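Local coordinates for protein gamma-D-glutamyl-L-lysine dipeptidyl-peptidase (PDB 3H41) that probably cleaves gamma-D-glutamyl-L-lysine bonds in cell-wall murein peptides as a cysteine peptidase, releasing L-Ala-gamma-D-Glu dipeptides, at residues K8-V13 / L105-E110; Q109-K114 / L161-Q166. One frame throughout, in Å; residues are numbered along the deposited sequence.

Overall arrangement
From the N terminus, strand 8-11 enters the first SH3-type domain, and contact 1 closes the long loop through that domain by pairing this strand with strand 105-106, the last of the five in its antiparallel sheet. The chain then runs straight into helix 109-113, and contact 2 closes a second loop, through the second SH3-type domain, where the turn between strands 157-161 and 167-171 returns to the helix. The loops follow one another, sharing only Gln-109 and Glu-110. Their centres lie about 7 Å apart, and Pro-163 of contact 2 packs on Ile-11, Thr-106 and Asn-108, joining the two domains.

Contact 1: K8-V13 / L105-E110; sequences KAFIDV and LTYNQE
Phe-10 and Thr-106 pair at the edge of an antiparallel beta-sheet, where strand 105-106 of the first SH3-type domain lies alongside the N-terminal strand 8-11. Two backbone bonds make them a hydrogen-bonded pair: Phe-10 N to Thr-106 O at 2.9 Å and Thr-106 N to Phe-10 O at 2.8 Å. Phe-10 O also receives a CA-H contact from Leu-105 CA at 3.3 Å. Leu-105 faces Ile-11 in the neighbouring non-hydrogen-bonded pair; although their side chains diverge at the backbone, the ends come together, Leu-105 CD2 lying 3.8 Å from Ile-11 CD1. The other branch, CD1, reaches the methyl group of Ala-9. Phe-10 and Thr-106 share a face of the sheet. Tyr-107 meets the edge of the Phe-10 ring, where Phe-10 CE2 lies 4.1 Å from Tyr-107 CD2. Tyr-107 CG stands anti to its backbone N (chi1 -176°), and Tyr-107 CD2 comes within 3.5 Å of Lys-8 O. The Tyr-107 hydroxyl donates to Gln-109 OE1 from above the amide carbonyl plane, linking the loop after strand 105-106 to the first turn of helix 109-113. Past the strand, the Asp-12 carboxylate crosses Thr-106, with Asp-12 OD1 3.5 Å from Thr-106 CG2. This is van der Waals contact: OD2 accepts from Asn-35, and OD1 is hydrogen-bonded to a tetraethylene glycol, probably from the crystallisation liquor. Leu-105 and Ile-11 share Val-70 and Met-100. The contact thus combines a short polar backbone ladder with apolar contacts, Leu-105 against Ala-9 and Ile-11, and Phe-10 against Tyr-107; no side-chain hydrogen bond crosses between the two segments.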
loop_
_atom_site.group_PDB
_atom_site.type_symbol
_atom_site.label_atom_id
_atom_site.label_comp_id
_atom_site.label_asym_id
_atom_site.label_seq_id
_atom_site.Cartn_x
_atom_site.Cartn_y
_atom_site.Cartn_z
ATOM N N LYS A 8 -6.912 -18.981 7.181
ATOM C CA LYS A 8 -5.810 -18.249 6.609
ATOM C C LYS A 8 -5.934 -18.232 5.086
ATOM O O LYS A 8 -6.298 -19.228 4.458
ATOM C CB LYS A 8 -4.504 -18.891 7.095
ATOM C CG LYS A 8 -3.220 -18.220 6.692
ATOM C CD LYS A 8 -1.970 -19.069 7.049
ATOM C CE LYS A 8 -1.840 -19.383 8.554
ATOM N NZ LYS A 8 -0.669 -18.738 9.214
ATOM N N ALA A 9 -5.723 -17.073 4.473
ATOM C CA ALA A 9 -5.706 -17.036 3.033
ATOM C C ALA A 9 -4.715 -15.973 2.594
ATOM O O ALA A 9 -4.220 -15.195 3.412
ATOM C CB ALA A 9 -7.101 -16.794 2.462
ATOM N N PHE A 10 -4.432 -15.969 1.305
ATOM C CA PHE A 10 -3.467 -15.039 0.714
ATOM C C PHE A 10 -4.057 -14.295 -0.478
ATOM O O PHE A 10 -4.748 -14.875 -1.295
ATOM C CB PHE A 10 -2.219 -15.824 0.298
ATOM C CG PHE A 10 -1.501 -16.436 1.485
ATOM C CD1 PHE A 10 -0.582 -15.700 2.220
ATOM C CD2 PHE A 10 -1.838 -17.686 1.917
ATOM C CE1 PHE A 10 0.048 -16.236 3.343
ATOM C CE2 PHE A 10 -1.218 -18.233 3.037
ATOM C CZ PHE A 10 -0.282 -17.506 3.748
ATOM N N ILE A 11 -3.708 -13.025 -0.616
ATOM C CA ILE A 11 -4.106 -12.246 -1.792
ATOM C C ILE A 11 -3.524 -12.832 -3.077
ATOM O O ILE A 11 -2.322 -13.061 -3.156
ATOM C CB ILE A 11 -3.651 -10.775 -1.637
ATOM C CG1 ILE A 11 -4.183 -10.196 -0.333
ATOM C CG2 ILE A 11 -4.067 -9.934 -2.854
ATOM C CD1 ILE A 11 -5.682 -10.180 -0.162
ATOM N N ASP A 12 -4.387 -13.038 -4.077
ATOM C CA ASP A 12 -4.044 -13.755 -5.303
ATOM C C ASP A 12 -4.069 -12.826 -6.511
ATOM O O ASP A 12 -3.992 -13.292 -7.633
ATOM C CB ASP A 12 -4.967 -14.978 -5.502
ATOM C CG ASP A 12 -4.447 -15.954 -6.580
ATOM O OD1 ASP A 12 -3.242 -16.229 -6.596
ATOM O OD2 ASP A 12 -5.238 -16.425 -7.436
ATOM N N VAL A 13 -4.134 -11.503 -6.270
ATOM C CA VAL A 13 -4.130 -10.532 -7.355
ATOM C C VAL A 13 -3.063 -9.510 -7.030
ATOM O O VAL A 13 -2.561 -9.429 -5.880
ATOM C CB VAL A 13 -5.560 -9.863 -7.581
ATOM C CG1 VAL A 13 -6.507 -10.874 -8.219
ATOM C CG2 VAL A 13 -6.139 -9.291 -6.280
ATOM N N LEU A 105 -8.672 -14.467 -3.489
ATOM C CA LEU A 105 -7.894 -15.107 -2.412
ATOM C C LEU A 105 -7.451 -16.478 -2.904
ATOM O O LEU A 105 -8.079 -17.071 -3.785
ATOM C CB LEU A 105 -8.738 -15.292 -1.152
ATOM C CG LEU A 105 -9.124 -14.050 -0.380
ATOM C CD1 LEU A 105 -9.991 -14.456 0.814
ATOM C CD2 LEU A 105 -7.885 -13.246 0.072
ATOM N N THR A 106 -6.351 -16.978 -2.343
ATOM C CA THR A 106 -5.955 -18.336 -2.616
ATOM C C THR A 106 -5.329 -18.929 -1.350
ATOM O O THR A 106 -5.151 -18.246 -0.315
ATOM C CB THR A 106 -4.980 -18.405 -3.814
ATOM O OG1 THR A 106 -4.791 -19.775 -4.183
ATOM C CG2 THR A 106 -3.660 -17.762 -3.497
ATOM N N TYR A 107 -5.026 -20.223 -1.418
ATOM C CA TYR A 107 -4.227 -20.863 -0.363
ATOM C C TYR A 107 -3.391 -21.947 -1.019
ATOM O O TYR A 107 -3.926 -22.776 -1.738
ATOM C CB TYR A 107 -5.105 -21.493 0.727
ATOM C CG TYR A 107 -4.264 -22.064 1.876
ATOM C CD1 TYR A 107 -3.722 -23.355 1.798
ATOM C CD2 TYR A 107 -3.933 -21.289 2.968
ATOM C CE1 TYR A 107 -2.933 -23.872 2.827
ATOM C CE2 TYR A 107 -3.134 -21.785 3.996
ATOM C CZ TYR A 107 -2.636 -23.071 3.913
ATOM O OH TYR A 107 -1.839 -23.562 4.926
ATOM N N ASN A 108 -2.088 -21.912 -0.807
ATOM C CA ASN A 108 -1.199 -22.972 -1.265
ATOM C C ASN A 108 -0.269 -23.317 -0.105
ATOM O O ASN A 108 0.361 -22.433 0.484
ATOM C CB ASN A 108 -0.430 -22.500 -2.493
ATOM C CG ASN A 108 0.547 -23.527 -3.003
ATOM O OD1 ASN A 108 1.707 -23.492 -2.622
ATOM N ND2 ASN A 108 0.116 -24.382 -3.914
ATOM N N GLN A 109 -0.237 -24.597 0.283
ATOM C CA GLN A 109 0.541 -24.998 1.458
ATOM C C GLN A 109 2.030 -24.675 1.329
ATOM O O GLN A 109 2.668 -24.237 2.303
ATOM C CB GLN A 109 0.383 -26.499 1.737
ATOM C CG GLN A 109 0.960 -26.907 3.101
ATOM C CD GLN A 109 0.304 -26.158 4.254
ATOM O OE1 GLN A 109 -0.918 -26.092 4.328
ATOM N NE2 GLN A 109 1.114 -25.552 5.133
ATOM N N GLU A 110 2.592 -24.929 0.150
ATOM C CA GLU A 110 3.996 -24.595 -0.114
ATOM C C GLU A 110 4.268 -23.107 0.096
ATOM O O GLU A 110 5.239 -22.749 0.771
ATOM C CB GLU A 110 4.426 -24.977 -1.528
ATOM C CG GLU A 110 5.919 -24.644 -1.778
ATOM C CD GLU A 110 6.425 -24.975 -3.196
ATOM O OE1 GLU A 110 5.602 -25.272 -4.087
ATOM O OE2 GLU A 110 7.660 -24.910 -3.413
#

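Contact 2: Q109-K114 / L161-Q166; sequences QEFADK and LLPNGQ. With PO4 (phosphate ion), chain D.
Phe-111 of the short helix 109-113 packs on Pro-163 in the type I beta turn 162-165, which connects two strands of the second SH3-type domain. Pro-163 CA sits over one face of the phenyl ring in a CH-pi contact, 3.7 Å from the centroid and 18° off the normal. The ring reaches the turn with CG anti to the backbone N (chi1 -172°). Two carbonyls approach its CD1-CE1 side: Leu-161 O meets CE1 at 3.4 Å, at the edge and in plane, and Leu-162 O lies equally near CD1. At the base of the side chain, Leu-161 CD2 lies 3.6 Å from Phe-111 CA. The same methyl touches Glu-110 CG, and Lys-114 CD at 3.7 Å, the lysine chain crossing the leucine at about a right angle before NZ turns to Glu-117. No direct hydrogen bond joins the segments; a water lies between Glu-110 OE1 and Gly-165 O, at distances short enough to leave the details of the bridge doubtful. The turn is braced internally, since Asn-164 OD1 accepts from Gln-166 N at 2.9 Å, an Asx turn, while ND2 donates to Gln-166 OE1. Gln-166 NE2 donates to a phosphate ion, probably from the crystallisation liquor, which Ser-134, Lys-136 and Lys-138 also bind. Around the contact, Phe-111 also rests on Pro-149 of strand 147-153 and meets Phe-10 of strand 8-11 edge to face, so the helix is wedged between the sheets of the two SH3-type domains.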
loop_
_atom_site.group_PDB
_atom_site.type_symbol
_atom_site.label_atom_id
_atom_site.label_comp_id
_atom_site.label_asym_id
_atom_site.label_seq_id
_atom_site.Cartn_x
_atom_site.Cartn_y
_atom_site.Cartn_z
ATOM N N GLN A 109 -0.237 -24.597 0.283
ATOM C CA GLN A 109 0.541 -24.998 1.458
ATOM C C GLN A 109 2.030 -24.675 1.329
ATOM O O GLN A 109 2.668 -24.237 2.303
ATOM C CB GLN A 109 0.383 -26.499 1.737
ATOM C CG GLN A 109 0.960 -26.907 3.101
ATOM C CD GLN A 109 0.304 -26.158 4.254
ATOM O OE1 GLN A 109 -0.918 -26.092 4.328
ATOM N NE2 GLN A 109 1.114 -25.552 5.133
ATOM N N GLU A 110 2.592 -24.929 0.150
ATOM C CA GLU A 110 3.996 -24.595 -0.114
ATOM C C GLU A 110 4.268 -23.107 0.096
ATOM O O GLU A 110 5.239 -22.749 0.771
ATOM C CB GLU A 110 4.426 -24.977 -1.528
ATOM C CG GLU A 110 5.919 -24.644 -1.778
ATOM C CD GLU A 110 6.425 -24.975 -3.196
ATOM O OE1 GLU A 110 5.602 -25.272 -4.087
ATOM O OE2 GLU A 110 7.660 -24.910 -3.413
ATOM N N PHE A 111 3.426 -22.240 -0.487
ATOM C CA PHE A 111 3.548 -20.794 -0.229
ATOM C C PHE A 111 3.382 -20.473 1.255
ATOM O O PHE A 111 4.170 -19.732 1.840
ATOM C CB PHE A 111 2.529 -19.987 -1.042
ATOM C CG PHE A 111 2.733 -18.496 -0.963
ATOM C CD1 PHE A 111 3.576 -17.836 -1.871
ATOM C CD2 PHE A 111 2.102 -17.744 0.018
ATOM C CE1 PHE A 111 3.774 -16.458 -1.813
ATOM C CE2 PHE A 111 2.308 -16.366 0.094
ATOM C CZ PHE A 111 3.137 -15.715 -0.844
ATOM N N ALA A 112 2.324 -20.998 1.862
ATOM C CA ALA A 112 2.105 -20.803 3.305
ATOM C C ALA A 112 3.352 -21.225 4.137
ATOM O O ALA A 112 3.765 -20.517 5.053
ATOM C CB ALA A 112 0.871 -21.578 3.755
ATOM N N ASP A 113 3.966 -22.347 3.784
ATOM C CA ASP A 113 5.182 -22.808 4.501
ATOM C C ASP A 113 6.406 -21.914 4.270
ATOM O O ASP A 113 7.348 -21.913 5.080
ATOM C CB ASP A 113 5.521 -24.238 4.100
ATOM C CG ASP A 113 4.517 -25.242 4.624
ATOM O OD1 ASP A 113 3.852 -24.940 5.641
ATOM O OD2 ASP A 113 4.388 -26.318 4.008
ATOM N N LYS A 114 6.422 -21.184 3.154
ATOM C CA LYS A 114 7.588 -20.390 2.795
ATOM C C LYS A 114 7.427 -18.915 3.167
ATOM O O LYS A 114 8.273 -18.111 2.840
ATOM C CB LYS A 114 7.874 -20.547 1.303
ATOM C CG LYS A 114 8.456 -21.928 0.911
ATOM C CD LYS A 114 8.632 -22.026 -0.619
ATOM C CE LYS A 114 9.652 -23.087 -1.029
ATOM N NZ LYS A 114 11.073 -22.675 -0.761
ATOM N N LEU A 161 8.176 -17.606 -5.738
ATOM C CA LEU A 161 6.958 -18.401 -5.649
ATOM C C LEU A 161 5.714 -17.491 -5.481
ATOM O O LEU A 161 5.701 -16.615 -4.628
ATOM C CB LEU A 161 7.044 -19.341 -4.438
ATOM C CG LEU A 161 5.911 -20.369 -4.324
ATOM C CD1 LEU A 161 5.970 -21.409 -5.454
ATOM C CD2 LEU A 161 5.922 -21.039 -2.956
ATOM N N LEU A 162 4.729 -17.688 -6.333
ATOM C CA LEU A 162 3.439 -16.983 -6.278
ATOM C C LEU A 162 2.477 -17.632 -5.256
ATOM O O LEU A 162 2.589 -18.815 -4.940
ATOM C CB LEU A 162 2.772 -16.985 -7.652
ATOM C CG LEU A 162 3.617 -16.310 -8.712
ATOM C CD1 LEU A 162 2.882 -16.356 -10.035
ATOM C CD2 LEU A 162 3.956 -14.883 -8.278
ATOM N N PRO A 163 1.516 -16.856 -4.743
ATOM C CA PRO A 163 0.609 -17.396 -3.718
ATOM C C PRO A 163 -0.236 -18.587 -4.200
ATOM O O PRO A 163 -0.731 -19.361 -3.382
ATOM C CB PRO A 163 -0.291 -16.193 -3.349
ATOM C CG PRO A 163 0.160 -15.055 -4.107
ATOM C CD PRO A 163 1.394 -15.397 -4.890
ATOM N N ASN A 164 -0.420 -18.721 -5.508
ATOM C CA ASN A 164 -1.131 -19.866 -6.029
ATOM C C ASN A 164 -0.240 -21.100 -6.222
ATOM O O ASN A 164 -0.715 -22.122 -6.722
ATOM C CB ASN A 164 -1.868 -19.521 -7.311
ATOM C CG ASN A 164 -0.941 -19.292 -8.488
ATOM O OD1 ASN A 164 0.281 -19.252 -8.337
ATOM N ND2 ASN A 164 -1.522 -19.155 -9.669
ATOM N N GLY A 165 1.021 -21.014 -5.817
ATOM C CA GLY A 165 1.983 -22.128 -6.019
ATOM C C GLY A 165 2.727 -22.158 -7.345
ATOM O O GLY A 165 3.617 -23.005 -7.526
ATOM N N GLN A 166 2.403 -21.260 -8.289
ATOM C CA GLN A 166 3.199 -21.150 -9.516
ATOM C C GLN A 166 4.519 -20.450 -9.231
ATOM O O GLN A 166 4.705 -19.792 -8.197
ATOM C CB GLN A 166 2.432 -20.401 -10.619
ATOM C CG GLN A 166 1.228 -21.149 -11.156
ATOM C CD GLN A 166 0.549 -20.404 -12.286
ATOM O OE1 GLN A 166 0.026 -19.281 -12.081
ATOM N NE2 GLN A 166 0.557 -21.007 -13.493
HETATM P P PO4 D . -1.307 -20.930 -16.392
HETATM O O1 PO4 D . -1.058 -22.350 -15.948
HETATM O O2 PO4 D . -1.544 -20.932 -17.914
HETATM O O3 PO4 D . -2.564 -20.461 -15.688
HETATM O O4 PO4 D . -0.143 -20.056 -16.050
HETATM O O HOH W 1 4.112 -25.139 -6.065
#